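Local coordinates for protein putative O-GlcNAcase nagJ (Clostridium perfringens, PDB 6PV5) that probably releases terminal N-acetylglucosamine from glycans by hydrolysis as a family 84 glycoside hydrolase, this chain holding its catalytic barrel and flanking domains, at residues M399-V407 / L417-L427; H489-D499 / T606-P614. All blocks are in the same frame, centred on the assembly; numbering follows the deposited sequence.

Contact 1: residues M399-V407 / L417-L427; sequences MMLWWNYPV and LGPIYDLDRNL
Leu-423 lays its CD2 methyl over one face of the Trp-403 indole, 3.7 Å from the centroid of the six-membered ring and only 6° off the ring normal, a CH-pi contact. A branched side chain suits this place because its other methyl is left for a second partner: Leu-423 CD1 meets Leu-401 CD2 tip to tip at 4.0 Å. Leu-401 CD2 also packs against Leu-427 CD2, the two side chains crossing at about a right angle. Ile-420 CD1 comes to the edge of the same indole, 3.9 Å from Trp-403 CD1, and lies near the edge of the Tyr-405 ring as well.

In the indole plane, Trp-403 NE1 donates to a water 3.1 Å away, which also takes the backbone N-H of Tyr-421. Tyr-405, with CG trans to its backbone N (chi1 -176°), extends its ring toward Gly-418, whose N donates a weak, bent bond to Tyr-405 OH (3.1 Å, 135°). The stronger partner of this hydroxyl is Thr-491 O, so a tyrosine can join two loops here. Gly-418 lets the hydroxyl come close, its CA lying 3.4 Å from Tyr-405 OH.

Strand 399-403 is the seventh of the eight parallel strands in the (beta/alpha)8 barrel, and 417-427 belongs to the loop leading to the eighth. Ile-420 and Leu-423 also touch Phe-434 on strand 431-436, while Leu-423 and Leu-427 pack on Tyr-455 of helix 446-457.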
loop_
_atom_site.group_PDB
_atom_site.type_symbol
_atom_site.label_atom_id
_atom_site.label_comp_id
_atom_site.label_asym_id
_atom_site.label_seq_id
_atom_site.Cartn_x
_atom_site.Cartn_y
_atom_site.Cartn_z
ATOM N N MET A 399 13.088 10.696 7.592
ATOM C CA MET A 399 12.557 9.533 8.289
ATOM C C MET A 399 11.889 8.605 7.269
ATOM O O MET A 399 11.663 9.007 6.127
ATOM C CB MET A 399 11.538 10.013 9.327
ATOM C CG MET A 399 12.187 10.855 10.424
ATOM S SD MET A 399 13.506 10.010 11.343
ATOM C CE MET A 399 12.621 8.789 12.314
ATOM N N MET A 400 11.557 7.381 7.694
ATOM C CA MET A 400 10.691 6.504 6.906
ATOM C C MET A 400 9.356 6.291 7.638
ATOM O O MET A 400 9.335 6.006 8.826
ATOM C CB MET A 400 11.391 5.158 6.673
ATOM C CG MET A 400 12.645 5.324 5.834
ATOM S SD MET A 400 13.094 3.919 4.784
ATOM C CE MET A 400 14.028 4.762 3.505
ATOM N N LEU A 401 8.234 6.458 6.937
ATOM C CA LEU A 401 6.950 6.363 7.615
ATOM C C LEU A 401 6.404 4.930 7.533
ATOM O O LEU A 401 6.146 4.426 6.447
ATOM C CB LEU A 401 5.984 7.384 7.010
ATOM C CG LEU A 401 4.545 7.325 7.548
ATOM C CD1 LEU A 401 4.461 7.605 9.059
ATOM C CD2 LEU A 401 3.638 8.276 6.770
ATOM N N TRP A 402 6.284 4.273 8.688
ATOM C CA TRP A 402 5.604 3.003 8.798
ATOM C C TRP A 402 4.115 3.308 8.997
ATOM O O TRP A 402 3.700 3.820 10.034
ATOM C CB TRP A 402 6.207 2.235 9.970
ATOM C CG TRP A 402 5.507 0.961 10.330
ATOM C CD1 TRP A 402 4.179 0.798 10.612
ATOM C CD2 TRP A 402 6.114 -0.331 10.513
ATOM N NE1 TRP A 402 3.916 -0.503 10.943
ATOM C CE2 TRP A 402 5.081 -1.221 10.897
ATOM C CE3 TRP A 402 7.422 -0.820 10.386
ATOM C CZ2 TRP A 402 5.315 -2.574 11.154
ATOM C CZ3 TRP A 402 7.652 -2.152 10.665
ATOM C CH2 TRP A 402 6.615 -3.011 11.046
ATOM N N TRP A 403 3.331 3.081 7.948
ATOM C CA TRP A 403 1.953 3.547 7.966
ATOM C C TRP A 403 1.005 2.404 8.315
ATOM O O TRP A 403 0.865 1.454 7.539
ATOM C CB TRP A 403 1.599 4.207 6.638
ATOM C CG TRP A 403 0.246 4.830 6.702
ATOM C CD1 TRP A 403 -0.821 4.549 5.899
ATOM C CD2 TRP A 403 -0.205 5.794 7.667
ATOM N NE1 TRP A 403 -1.893 5.306 6.278
ATOM C CE2 TRP A 403 -1.556 6.057 7.374
ATOM C CE3 TRP A 403 0.398 6.440 8.755
ATOM C CZ2 TRP A 403 -2.323 6.945 8.127
ATOM C CZ3 TRP A 403 -0.353 7.335 9.488
ATOM C CH2 TRP A 403 -1.697 7.564 9.185
ATOM N N ASN A 404 0.358 2.527 9.475
ATOM C CA ASN A 404 -0.468 1.462 10.031
ATOM C C ASN A 404 -1.893 1.510 9.460
ATOM O O ASN A 404 -2.875 1.708 10.179
ATOM C CB ASN A 404 -0.468 1.502 11.562
ATOM C CG ASN A 404 0.705 0.741 12.143
ATOM O OD1 ASN A 404 1.056 -0.324 11.642
ATOM N ND2 ASN A 404 1.337 1.289 13.167
ATOM N N TYR A 405 -1.996 1.285 8.157
ATOM C CA TYR A 405 -3.263 1.123 7.458
ATOM C C TYR A 405 -2.914 0.530 6.096
ATOM O O TYR A 405 -1.933 0.973 5.484
ATOM C CB TYR A 405 -3.911 2.503 7.306
ATOM C CG TYR A 405 -5.274 2.502 6.676
ATOM C CD1 TYR A 405 -6.416 2.502 7.468
ATOM C CD2 TYR A 405 -5.426 2.452 5.303
ATOM C CE1 TYR A 405 -7.683 2.496 6.904
ATOM C CE2 TYR A 405 -6.684 2.455 4.726
ATOM C CZ TYR A 405 -7.819 2.474 5.527
ATOM O OH TYR A 405 -9.065 2.451 4.962
ATOM N N PRO A 406 -3.651 -0.473 5.549
ATOM C CA PRO A 406 -4.916 -0.973 6.110
ATOM C C PRO A 406 -4.936 -1.944 7.286
ATOM O O PRO A 406 -6.014 -2.416 7.671
ATOM C CB PRO A 406 -5.551 -1.676 4.892
ATOM C CG PRO A 406 -4.366 -2.212 4.113
ATOM C CD PRO A 406 -3.331 -1.101 4.262
ATOM N N VAL A 407 -3.775 -2.193 7.912
ATOM C CA VAL A 407 -3.709 -3.174 8.982
ATOM C C VAL A 407 -4.918 -3.040 9.907
ATOM O O VAL A 407 -5.176 -1.964 10.452
ATOM C CB VAL A 407 -2.397 -3.095 9.786
ATOM C CG1 VAL A 407 -2.189 -1.722 10.416
ATOM C CG2 VAL A 407 -2.337 -4.169 10.865
ATOM N N LEU A 417 -10.853 -0.835 3.596
ATOM C CA LEU A 417 -10.911 -0.923 2.146
ATOM C C LEU A 417 -10.793 0.472 1.538
ATOM O O LEU A 417 -11.149 0.656 0.378
ATOM C CB LEU A 417 -12.242 -1.580 1.725
ATOM C CG LEU A 417 -12.458 -3.021 2.219
ATOM C CD1 LEU A 417 -13.868 -3.504 1.852
ATOM C CD2 LEU A 417 -11.411 -3.948 1.601
ATOM N N GLY A 418 -10.288 1.444 2.308
ATOM C CA GLY A 418 -10.191 2.808 1.801
ATOM C C GLY A 418 -8.813 3.215 1.268
ATOM O O GLY A 418 -7.828 2.478 1.377
ATOM N N PRO A 419 -8.685 4.445 0.710
ATOM C CA PRO A 419 -7.390 4.950 0.252
ATOM C C PRO A 419 -6.540 5.421 1.428
ATOM O O PRO A 419 -7.060 5.799 2.484
ATOM C CB PRO A 419 -7.785 6.144 -0.637
ATOM C CG PRO A 419 -9.043 6.666 0.032
ATOM C CD PRO A 419 -9.778 5.413 0.490
ATOM N N ILE A 420 -5.216 5.363 1.238
ATOM C CA ILE A 420 -4.276 6.095 2.083
ATOM C C ILE A 420 -4.776 7.533 2.203
ATOM O O ILE A 420 -5.052 8.187 1.215
ATOM C CB ILE A 420 -2.875 6.047 1.442
ATOM C CG1 ILE A 420 -2.383 4.607 1.230
ATOM C CG2 ILE A 420 -1.885 6.893 2.236
ATOM C CD1 ILE A 420 -2.463 3.695 2.444
ATOM N N TYR A 421 -4.911 8.035 3.418
ATOM C CA TYR A 421 -5.709 9.239 3.594
ATOM C C TYR A 421 -5.026 10.156 4.602
ATOM O O TYR A 421 -4.498 9.662 5.600
ATOM C CB TYR A 421 -7.100 8.834 4.109
ATOM C CG TYR A 421 -8.162 9.901 4.009
ATOM C CD1 TYR A 421 -8.801 10.178 2.809
ATOM C CD2 TYR A 421 -8.534 10.633 5.127
ATOM C CE1 TYR A 421 -9.797 11.147 2.718
ATOM C CE2 TYR A 421 -9.511 11.615 5.058
ATOM C CZ TYR A 421 -10.135 11.867 3.849
ATOM O OH TYR A 421 -11.097 12.826 3.800
ATOM N N ASP A 422 -5.042 11.476 4.331
ATOM C CA ASP A 422 -4.584 12.504 5.267
ATOM C C ASP A 422 -3.068 12.416 5.452
ATOM O O ASP A 422 -2.552 12.766 6.501
ATOM C CB ASP A 422 -5.207 12.359 6.662
ATOM C CG ASP A 422 -6.601 12.946 6.853
ATOM O OD1 ASP A 422 -6.983 13.832 6.045
ATOM O OD2 ASP A 422 -7.292 12.517 7.838
ATOM N N LEU A 423 -2.343 11.916 4.454
ATOM C CA LEU A 423 -0.891 12.026 4.516
ATOM C C LEU A 423 -0.458 13.265 3.730
ATOM O O LEU A 423 -0.914 13.494 2.619
ATOM C CB LEU A 423 -0.240 10.768 3.944
ATOM C CG LEU A 423 -0.455 9.460 4.716
ATOM C CD1 LEU A 423 0.530 8.417 4.206
ATOM C CD2 LEU A 423 -0.315 9.637 6.229
ATOM N N ASP A 424 0.391 14.089 4.337
ATOM C CA ASP A 424 0.744 15.373 3.745
ATOM C C ASP A 424 1.279 15.173 2.325
ATOM O O ASP A 424 2.125 14.319 2.075
ATOM C CB ASP A 424 1.728 16.116 4.654
ATOM C CG ASP A 424 1.786 17.608 4.377
ATOM O OD1 ASP A 424 2.235 17.978 3.284
ATOM O OD2 ASP A 424 1.389 18.377 5.260
ATOM N N ARG A 425 0.743 15.967 1.397
ATOM C CA ARG A 425 1.162 16.015 0.001
ATOM C C ARG A 425 2.667 16.271 -0.134
ATOM O O ARG A 425 3.277 15.805 -1.089
ATOM C CB ARG A 425 0.359 17.101 -0.719
ATOM C CG ARG A 425 0.736 17.326 -2.175
ATOM C CD ARG A 425 -0.157 18.347 -2.872
ATOM N NE ARG A 425 -1.559 18.274 -2.460
ATOM C CZ ARG A 425 -2.471 17.416 -2.921
ATOM N NH1 ARG A 425 -2.163 16.522 -3.849
ATOM N NH2 ARG A 425 -3.706 17.472 -2.458
ATOM N N ASN A 426 3.273 16.964 0.840
ATOM C CA ASN A 426 4.683 17.322 0.750
ATOM C C ASN A 426 5.500 16.658 1.859
ATOM O O ASN A 426 6.529 17.198 2.270
ATOM C CB ASN A 426 4.879 18.844 0.804
ATOM C CG ASN A 426 4.232 19.527 -0.379
ATOM O OD1 ASN A 426 3.307 20.316 -0.213
ATOM N ND2 ASN A 426 4.666 19.173 -1.579
ATOM N N LEU A 427 5.034 15.490 2.328
ATOM C CA LEU A 427 5.738 14.675 3.310
ATOM C C LEU A 427 7.142 14.338 2.830
ATOM O O LEU A 427 8.038 14.140 3.656
ATOM C CB LEU A 427 4.969 13.368 3.512
ATOM C CG LEU A 427 4.970 12.819 4.931
ATOM C CD1 LEU A 427 4.225 13.767 5.848
ATOM C CD2 LEU A 427 4.337 11.433 4.971
HETATM O O HOH W 1 -4.901 5.766 5.585
HETATM O O HOH W 2 -8.961 5.185 4.087
#

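Contact 2: residues H489-D499 / T606-P614; sequences HSTRLDTGRPD and TIANNVVDP
Asp-499 and Asn-610 meet where the loop between helices 480-487 and 501-515 packs against the segment that enters the last helix, 612-619, of the all-helical region. Their side chains cross at about a right angle, yet the carboxylate and amide planes lie just 18° apart. Asn-610 ND2 gives Asp-499 OD2 a weak bond of 3.0 Å, bent to 121°, and a water bridges the same oxygen to Asn-610 N. An aspartate suits this place because its two oxygens divide the work: OD2 also forms a salt bridge with Lys-414, while OD1 takes the backbone N-H groups of Thr-491 and Arg-492 from opposite faces of its plane, fixing the carboxylate's rotation. The aliphatic part of Arg-492 passes Asn-610 ND2 at 4.0 Å from CG; its NH1 bonds Gly-496 O, in the guanidinium plane, and also Pro-380 O.

At the other end, His-489 directs its ring edge at Val-612, CE1 lying 3.7 Å from CG2, while the Ala-608 methyl lies 3.9 Å from ND1. The imidazole's NE2 is bonded to Glu-530, so one ring serves both an apolar and a polar neighbour. In Ile-607, CG1 stands trans to the backbone N and carries CD1 out to Ser-490 CB, at 3.9 Å. Between these side chains the backbones join directly: Ala-608 N donates to His-489 O over 3.0 Å, with an N-H...O angle of 151°.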
loop_
_atom_site.group_PDB
_atom_site.type_symbol
_atom_site.label_atom_id
_atom_site.label_comp_id
_atom_site.label_asym_id
_atom_site.label_seq_id
_atom_site.Cartn_x
_atom_site.Cartn_y
_atom_site.Cartn_z
ATOM N N HIS A 489 -18.552 2.003 2.930
ATOM C CA HIS A 489 -18.991 1.876 4.314
ATOM C C HIS A 489 -17.936 1.186 5.172
ATOM O O HIS A 489 -18.229 0.766 6.283
ATOM C CB HIS A 489 -20.317 1.108 4.391
ATOM C CG HIS A 489 -21.474 1.829 3.789
ATOM N ND1 HIS A 489 -22.352 2.548 4.552
ATOM C CD2 HIS A 489 -21.879 1.962 2.505
ATOM C CE1 HIS A 489 -23.279 3.083 3.773
ATOM N NE2 HIS A 489 -23.005 2.747 2.515
ATOM N N SER A 490 -16.702 1.075 4.669
ATOM C CA SER A 490 -15.704 0.256 5.348
ATOM C C SER A 490 -14.299 0.857 5.205
ATOM O O SER A 490 -13.374 0.154 4.770
ATOM C CB SER A 490 -15.710 -1.133 4.734
ATOM O OG SER A 490 -15.212 -2.079 5.670
ATOM N N THR A 491 -14.155 2.162 5.472
ATOM C CA THR A 491 -12.882 2.820 5.185
ATOM C C THR A 491 -12.204 3.202 6.491
ATOM O O THR A 491 -10.991 3.176 6.576
ATOM C CB THR A 491 -12.992 3.996 4.202
ATOM O OG1 THR A 491 -13.865 4.992 4.746
ATOM C CG2 THR A 491 -13.509 3.590 2.838
ATOM N N ARG A 492 -12.997 3.495 7.515
ATOM C CA ARG A 492 -12.466 4.088 8.727
ATOM C C ARG A 492 -12.279 3.020 9.804
ATOM O O ARG A 492 -13.242 2.368 10.196
ATOM C CB ARG A 492 -13.410 5.209 9.186
ATOM C CG ARG A 492 -13.044 5.880 10.502
ATOM C CD ARG A 492 -11.850 6.823 10.363
ATOM N NE ARG A 492 -11.510 7.450 11.640
ATOM C CZ ARG A 492 -10.534 8.339 11.838
ATOM N NH1 ARG A 492 -9.765 8.740 10.839
ATOM N NH2 ARG A 492 -10.347 8.838 13.040
ATOM N N LEU A 493 -11.043 2.885 10.305
ATOM C CA LEU A 493 -10.751 2.089 11.483
ATOM C C LEU A 493 -10.328 3.045 12.599
ATOM O O LEU A 493 -11.110 3.903 12.993
ATOM C CB LEU A 493 -9.673 1.054 11.131
ATOM C CG LEU A 493 -10.130 -0.339 10.668
ATOM C CD1 LEU A 493 -11.197 -0.260 9.610
ATOM C CD2 LEU A 493 -8.943 -1.097 10.095
ATOM N N ASP A 494 -9.103 2.922 13.127
ATOM C CA ASP A 494 -8.641 3.981 14.011
ATOM C C ASP A 494 -8.044 5.129 13.194
ATOM O O ASP A 494 -7.753 6.181 13.726
ATOM C CB ASP A 494 -7.678 3.467 15.075
ATOM C CG ASP A 494 -8.388 2.721 16.189
ATOM O OD1 ASP A 494 -9.619 2.553 16.084
ATOM O OD2 ASP A 494 -7.693 2.292 17.141
ATOM N N THR A 495 -7.869 4.916 11.893
ATOM C CA THR A 495 -7.447 5.966 10.985
ATOM C C THR A 495 -8.152 5.655 9.675
ATOM O O THR A 495 -8.791 4.610 9.580
ATOM C CB THR A 495 -5.916 6.026 10.861
ATOM O OG1 THR A 495 -5.556 7.222 10.157
ATOM C CG2 THR A 495 -5.332 4.821 10.151
ATOM N N GLY A 496 -8.028 6.543 8.685
ATOM C CA GLY A 496 -8.602 6.265 7.375
ATOM C C GLY A 496 -9.640 7.311 6.990
ATOM O O GLY A 496 -10.074 8.104 7.826
ATOM N N ARG A 497 -10.008 7.325 5.715
ATOM C CA ARG A 497 -11.128 8.134 5.260
ATOM C C ARG A 497 -12.369 7.797 6.093
ATOM O O ARG A 497 -12.656 6.616 6.330
ATOM C CB ARG A 497 -11.357 7.813 3.780
ATOM C CG ARG A 497 -12.626 8.393 3.159
ATOM C CD ARG A 497 -12.939 7.603 1.900
ATOM N NE ARG A 497 -14.109 8.018 1.115
ATOM C CZ ARG A 497 -15.343 7.525 1.249
ATOM N NH1 ARG A 497 -16.303 7.961 0.454
ATOM N NH2 ARG A 497 -15.621 6.604 2.163
ATOM N N PRO A 498 -13.148 8.809 6.560
ATOM C CA PRO A 498 -14.419 8.545 7.257
ATOM C C PRO A 498 -15.394 7.772 6.366
ATOM O O PRO A 498 -15.433 7.979 5.158
ATOM C CB PRO A 498 -14.954 9.960 7.604
ATOM C CG PRO A 498 -13.665 10.798 7.622
ATOM C CD PRO A 498 -12.857 10.255 6.444
ATOM N N ASP A 499 -16.159 6.857 6.971
ATOM C CA ASP A 499 -17.102 6.029 6.234
ATOM C C ASP A 499 -18.247 6.900 5.703
ATOM O O ASP A 499 -18.673 7.830 6.388
ATOM C CB ASP A 499 -17.779 5.030 7.171
ATOM C CG ASP A 499 -16.865 3.956 7.748
ATOM O OD1 ASP A 499 -15.819 3.664 7.115
ATOM O OD2 ASP A 499 -17.235 3.382 8.813
ATOM N N THR A 606 -17.961 -6.373 11.125
ATOM C CA THR A 606 -18.246 -4.975 11.395
ATOM C C THR A 606 -18.203 -4.190 10.088
ATOM O O THR A 606 -17.212 -4.218 9.371
ATOM C CB THR A 606 -17.273 -4.418 12.444
ATOM O OG1 THR A 606 -17.384 -5.240 13.603
ATOM C CG2 THR A 606 -17.544 -2.990 12.858
ATOM N N ILE A 607 -19.305 -3.511 9.758
ATOM C CA ILE A 607 -19.364 -2.714 8.543
ATOM C C ILE A 607 -20.461 -1.664 8.725
ATOM O O ILE A 607 -21.474 -1.971 9.345
ATOM C CB ILE A 607 -19.575 -3.565 7.277
ATOM C CG1 ILE A 607 -19.496 -2.659 6.043
ATOM C CG2 ILE A 607 -20.904 -4.309 7.317
ATOM C CD1 ILE A 607 -18.919 -3.292 4.828
ATOM N N ALA A 608 -20.248 -0.435 8.213
ATOM C CA ALA A 608 -21.302 0.563 8.275
ATOM C C ALA A 608 -21.647 0.885 9.728
ATOM O O ALA A 608 -22.760 1.347 10.004
ATOM C CB ALA A 608 -22.535 0.068 7.520
ATOM N N ASN A 609 -20.665 0.732 10.635
ATOM C CA ASN A 609 -20.873 0.710 12.079
ATOM C C ASN A 609 -20.799 2.116 12.685
ATOM O O ASN A 609 -21.222 2.294 13.818
ATOM C CB ASN A 609 -19.840 -0.176 12.796
ATOM C CG ASN A 609 -18.425 0.233 12.445
ATOM O OD1 ASN A 609 -18.057 0.251 11.269
ATOM N ND2 ASN A 609 -17.639 0.616 13.433
ATOM N N ASN A 610 -20.283 3.107 11.943
ATOM C CA ASN A 610 -20.148 4.476 12.436
ATOM C C ASN A 610 -21.308 5.380 11.979
ATOM O O ASN A 610 -21.546 6.411 12.597
ATOM C CB ASN A 610 -18.845 5.164 11.968
ATOM C CG ASN A 610 -17.581 4.473 12.444
ATOM O OD1 ASN A 610 -17.510 4.019 13.578
ATOM N ND2 ASN A 610 -16.570 4.397 11.594
ATOM N N VAL A 611 -21.947 5.070 10.847
ATOM C CA VAL A 611 -22.957 5.956 10.264
ATOM C C VAL A 611 -24.333 5.273 10.189
ATOM O O VAL A 611 -25.288 5.762 10.782
ATOM C CB VAL A 611 -22.505 6.490 8.888
ATOM C CG1 VAL A 611 -23.578 7.373 8.248
ATOM C CG2 VAL A 611 -21.156 7.223 8.973
ATOM N N VAL A 612 -24.436 4.134 9.492
ATOM C CA VAL A 612 -25.730 3.501 9.265
ATOM C C VAL A 612 -26.238 2.846 10.551
ATOM O O VAL A 612 -27.422 2.937 10.890
ATOM C CB VAL A 612 -25.707 2.512 8.075
ATOM C CG1 VAL A 612 -27.024 1.755 7.941
ATOM C CG2 VAL A 612 -25.414 3.227 6.754
ATOM N N ASP A 613 -25.338 2.145 11.249
ATOM C CA ASP A 613 -25.700 1.402 12.434
ATOM C C ASP A 613 -26.364 2.312 13.482
ATOM O O ASP A 613 -27.444 1.983 13.981
ATOM C CB ASP A 613 -24.518 0.570 12.939
ATOM C CG ASP A 613 -24.906 -0.327 14.102
ATOM O OD1 ASP A 613 -25.095 0.209 15.190
ATOM O OD2 ASP A 613 -25.062 -1.534 13.888
ATOM N N PRO A 614 -25.744 3.434 13.936
ATOM C CA PRO A 614 -26.413 4.327 14.885
ATOM C C PRO A 614 -27.734 4.925 14.400
ATOM O O PRO A 614 -28.620 5.232 15.212
ATOM C CB PRO A 614 -25.403 5.453 15.177
ATOM C CG PRO A 614 -24.333 5.308 14.067
ATOM C CD PRO A 614 -24.356 3.850 13.664
HETATM O O HOH W 3 -15.598 -4.260 6.998
HETATM O O HOH W 4 -14.730 1.657 13.247
HETATM O O HOH W 5 -14.003 4.111 13.418
HETATM O O HOH W 6 -19.970 3.441 9.099
HETATM O O HOH W 7 -16.387 7.129 9.932
#

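The contacts follow one another along the chain, their centres about 18 Å apart, and both segments of contact 1 touch the loop 489-499 directly. Tyr-405 OH of contact 1 lies 2.6 Å from Thr-491 O of contact 2, probably a hydrogen bond, and Leu-417 N lies 3.0 Å from Ser-490 O, probably another. Gly-418 CA packs on Thr-491 CG2 at 3.6 Å. The loop 489-499 thus touches both the loop after strand 399-403 and the entry to helix 612-619, tying barrel and helical region together. Both contacts lie away from Asp-305, the predicted proton donor, and are structural packing.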